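Local coordinates for protein 3-deoxy-D-manno-octulosonate 8-phosphate phosphatase KdsC (Xanthomonas campestris pv. campestris, PDB 4NAV) that probably hydrolyses 3-deoxy-D-manno-octulosonate 8-phosphate to 3-deoxy-D-manno-octulosonate and inorganic phosphate, with magnesium as cofactor, in lipopolysaccharide biosynthesis, at residues Q112-G117 / L131-A136. Numbering follows the deposited sequence.
Sequences QVLFMG and LPVAPA
Leu-114, Phe-115 and Met-116 lie level with Leu-131, Pro-132 and Val-133 in a parallel pairing whose strand axes are inclined by 14° and approach to 4.6 Å. Four backbone hydrogen bonds form the ladder: Leu-131 N to Val-113 O (3.0 Å), Phe-115 N to Leu-131 O, Val-133 N to Phe-115 O (2.8 Å) and Gly-117 N to Val-133 O. Pro-132, which has no N-H to give, falls at a position whose N is not used in this ladder, and its CA makes a C-H...O contact with Phe-115 O, which also accepts Val-133 N.

Leu-114, Met-116, Leu-131 and Val-133 share one face, where Val-162 of helix 158-169 touches Leu-114, Met-116 and Val-133. CD1 of Leu-114 meets CD2 of Leu-131 at 3.9 Å, while its other methyl, CD2, reaches Val-133 CG1. With chi1 at 53°, that CG1 lies between backbone N and carbonyl carbon, touching Met-116 CB at 3.7 Å. Phe-115 turns to the opposite face, its side chain touching Lys-95 and Val-99 of helix 95-105.

Further along, Pro-135 CD rests 3.3 Å from Gly-117 O. This is a right-handed beta-alpha-beta crossover through helix 123-126, part of the Rossmann-like HAD core; Gly-117 lies beside Asp-26 and precedes Asp-118, both predicted magnesium ligands.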
ATOM      1  N   GLN A 112       8.142  23.263  25.756  1.00 35.42           N
ATOM      2  CA  GLN A 112       7.819  21.943  26.285  1.00 34.14           C
ATOM      3  C   GLN A 112       6.923  21.155  25.324  1.00 32.71           C
ATOM      4  O   GLN A 112       6.327  20.161  25.698  1.00 33.07           O
ATOM      5  CB  GLN A 112       7.115  22.086  27.633  1.00 34.77           C
ATOM      6  CG  GLN A 112       7.918  22.809  28.691  1.00 35.18           C
ATOM      7  CD  GLN A 112       7.081  23.113  29.933  1.00 37.05           C
ATOM      8  OE1 GLN A 112       6.248  24.038  29.929  1.00 39.37           O
ATOM      9  NE2 GLN A 112       7.323  22.380  31.008  1.00 36.26           N
ATOM     10  N   VAL A 113       6.852  21.593  24.077  1.00 31.57           N
ATOM     11  CA  VAL A 113       5.947  21.027  23.105  1.00 30.36           C
ATOM     12  C   VAL A 113       6.704  20.426  21.925  1.00 29.29           C
ATOM     13  O   VAL A 113       7.677  20.996  21.435  1.00 29.11           O
ATOM     14  CB  VAL A 113       5.018  22.111  22.550  1.00 31.48           C
ATOM     15  CG1 VAL A 113       3.993  21.508  21.602  1.00 31.37           C
ATOM     16  CG2 VAL A 113       4.330  22.847  23.683  1.00 32.23           C
ATOM     17  N   LEU A 114       6.230  19.270  21.483  1.00 28.34           N
ATOM     18  CA  LEU A 114       6.723  18.608  20.303  1.00 27.01           C
ATOM     19  C   LEU A 114       5.639  18.652  19.269  1.00 27.77           C
ATOM     20  O   LEU A 114       4.460  18.433  19.602  1.00 29.50           O
ATOM     21  CB  LEU A 114       6.992  17.151  20.595  1.00 26.01           C
ATOM     22  CG  LEU A 114       7.378  16.288  19.383  1.00 25.17           C
ATOM     23  CD1 LEU A 114       8.335  15.212  19.859  1.00 24.31           C
ATOM     24  CD2 LEU A 114       6.201  15.676  18.647  1.00 24.82           C
ATOM     25  N   PHE A 115       5.998  18.915  18.016  1.00 27.21           N
ATOM     26  CA  PHE A 115       5.014  18.910  16.938  1.00 27.48           C
ATOM     27  C   PHE A 115       5.544  18.162  15.757  1.00 27.29           C
ATOM     28  O   PHE A 115       6.669  18.410  15.311  1.00 28.40           O
ATOM     29  CB  PHE A 115       4.657  20.330  16.502  1.00 28.62           C
ATOM     30  CG  PHE A 115       3.406  20.402  15.669  1.00 29.26           C
ATOM     31  CD1 PHE A 115       2.199  20.820  16.230  1.00 30.08           C
ATOM     32  CD2 PHE A 115       3.428  20.041  14.358  1.00 28.94           C
ATOM     33  CE1 PHE A 115       1.048  20.880  15.488  1.00 30.61           C
ATOM     34  CE2 PHE A 115       2.272  20.074  13.608  1.00 30.17           C
ATOM     35  CZ  PHE A 115       1.083  20.507  14.169  1.00 31.00           C
ATOM     36  N   MET A 116       4.748  17.252  15.227  1.00 27.24           N
ATOM     37  CA  MET A 116       5.150  16.499  14.067  1.00 27.32           C
ATOM     38  C   MET A 116       4.193  16.762  12.925  1.00 27.82           C
ATOM     39  O   MET A 116       2.985  16.546  13.071  1.00 27.83           O
ATOM     40  CB  MET A 116       5.137  15.036  14.389  1.00 27.76           C
ATOM     41  CG  MET A 116       5.690  14.170  13.294  1.00 28.83           C
ATOM     42  SD  MET A 116       5.568  12.475  13.817  1.00 30.97           S
ATOM     43  CE  MET A 116       6.715  11.702  12.683  1.00 31.14           C
ATOM     44  N   GLY A 117       4.724  17.219  11.793  1.00 27.81           N
ATOM     45  CA  GLY A 117       3.899  17.511  10.618  1.00 29.44           C
ATOM     46  C   GLY A 117       4.671  17.266   9.337  1.00 30.36           C
ATOM     47  O   GLY A 117       5.865  17.040   9.379  1.00 28.82           O
ATOM     48  N   LEU A 131      10.234  21.423  19.967  1.00 27.74           N
ATOM     49  CA  LEU A 131      10.748  20.252  19.256  1.00 26.92           C
ATOM     50  C   LEU A 131       9.897  19.876  18.027  1.00 26.83           C
ATOM     51  O   LEU A 131       8.991  19.048  18.109  1.00 26.61           O
ATOM     52  CB  LEU A 131      10.855  19.063  20.199  1.00 26.42           C
ATOM     53  CG  LEU A 131      11.557  17.831  19.614  1.00 26.21           C
ATOM     54  CD1 LEU A 131      12.860  18.198  18.903  1.00 26.10           C
ATOM     55  CD2 LEU A 131      11.842  16.815  20.705  1.00 26.12           C
ATOM     56  N   PRO A 132      10.164  20.515  16.891  1.00 26.74           N
ATOM     57  CA  PRO A 132       9.497  20.112  15.676  1.00 26.68           C
ATOM     58  C   PRO A 132      10.117  18.837  15.137  1.00 26.07           C
ATOM     59  O   PRO A 132      11.303  18.613  15.315  1.00 26.25           O
ATOM     60  CB  PRO A 132       9.769  21.284  14.736  1.00 27.21           C
ATOM     61  CG  PRO A 132      11.048  21.836  15.180  1.00 27.25           C
ATOM     62  CD  PRO A 132      11.145  21.588  16.663  1.00 27.02           C
ATOM     63  N   VAL A 133       9.336  18.024  14.450  1.00 26.08           N
ATOM     64  CA  VAL A 133       9.880  16.821  13.803  1.00 26.14           C
ATOM     65  C   VAL A 133       9.036  16.525  12.535  1.00 26.65           C
ATOM     66  O   VAL A 133       7.844  16.831  12.462  1.00 26.85           O
ATOM     67  CB  VAL A 133       9.956  15.627  14.802  1.00 25.69           C
ATOM     68  CG1 VAL A 133       8.610  15.371  15.498  1.00 25.79           C
ATOM     69  CG2 VAL A 133      10.437  14.380  14.115  1.00 25.00           C
ATOM     70  N   ALA A 134       9.688  16.004  11.509  1.00 27.41           N
ATOM     71  CA  ALA A 134       9.013  15.687  10.239  1.00 28.37           C
ATOM     72  C   ALA A 134       9.355  14.285   9.771  1.00 28.90           C
ATOM     73  O   ALA A 134      10.500  13.823   9.954  1.00 29.82           O
ATOM     74  CB  ALA A 134       9.414  16.656   9.178  1.00 28.86           C
ATOM     75  N   PRO A 135       8.364  13.580   9.218  1.00 28.88           N
ATOM     76  CA  PRO A 135       8.645  12.255   8.742  1.00 29.37           C
ATOM     77  C   PRO A 135       9.516  12.297   7.472  1.00 31.43           C
ATOM     78  O   PRO A 135       9.752  13.376   6.901  1.00 32.60           O
ATOM     79  CB  PRO A 135       7.268  11.705   8.469  1.00 28.65           C
ATOM     80  CG  PRO A 135       6.440  12.892   8.132  1.00 29.20           C
ATOM     81  CD  PRO A 135       6.967  13.974   8.992  1.00 29.14           C
ATOM     82  N   ALA A 136      10.005  11.143   7.042  1.00 32.36           N
ATOM     83  CA  ALA A 136      10.909  11.088   5.878  1.00 34.41           C
ATOM     84  C   ALA A 136      10.207  11.513   4.592  1.00 35.93           C
ATOM     85  O   ALA A 136      10.810  12.125   3.737  1.00 37.03           O
ATOM     86  CB  ALA A 136      11.490   9.690   5.721  1.00 34.60           C
TER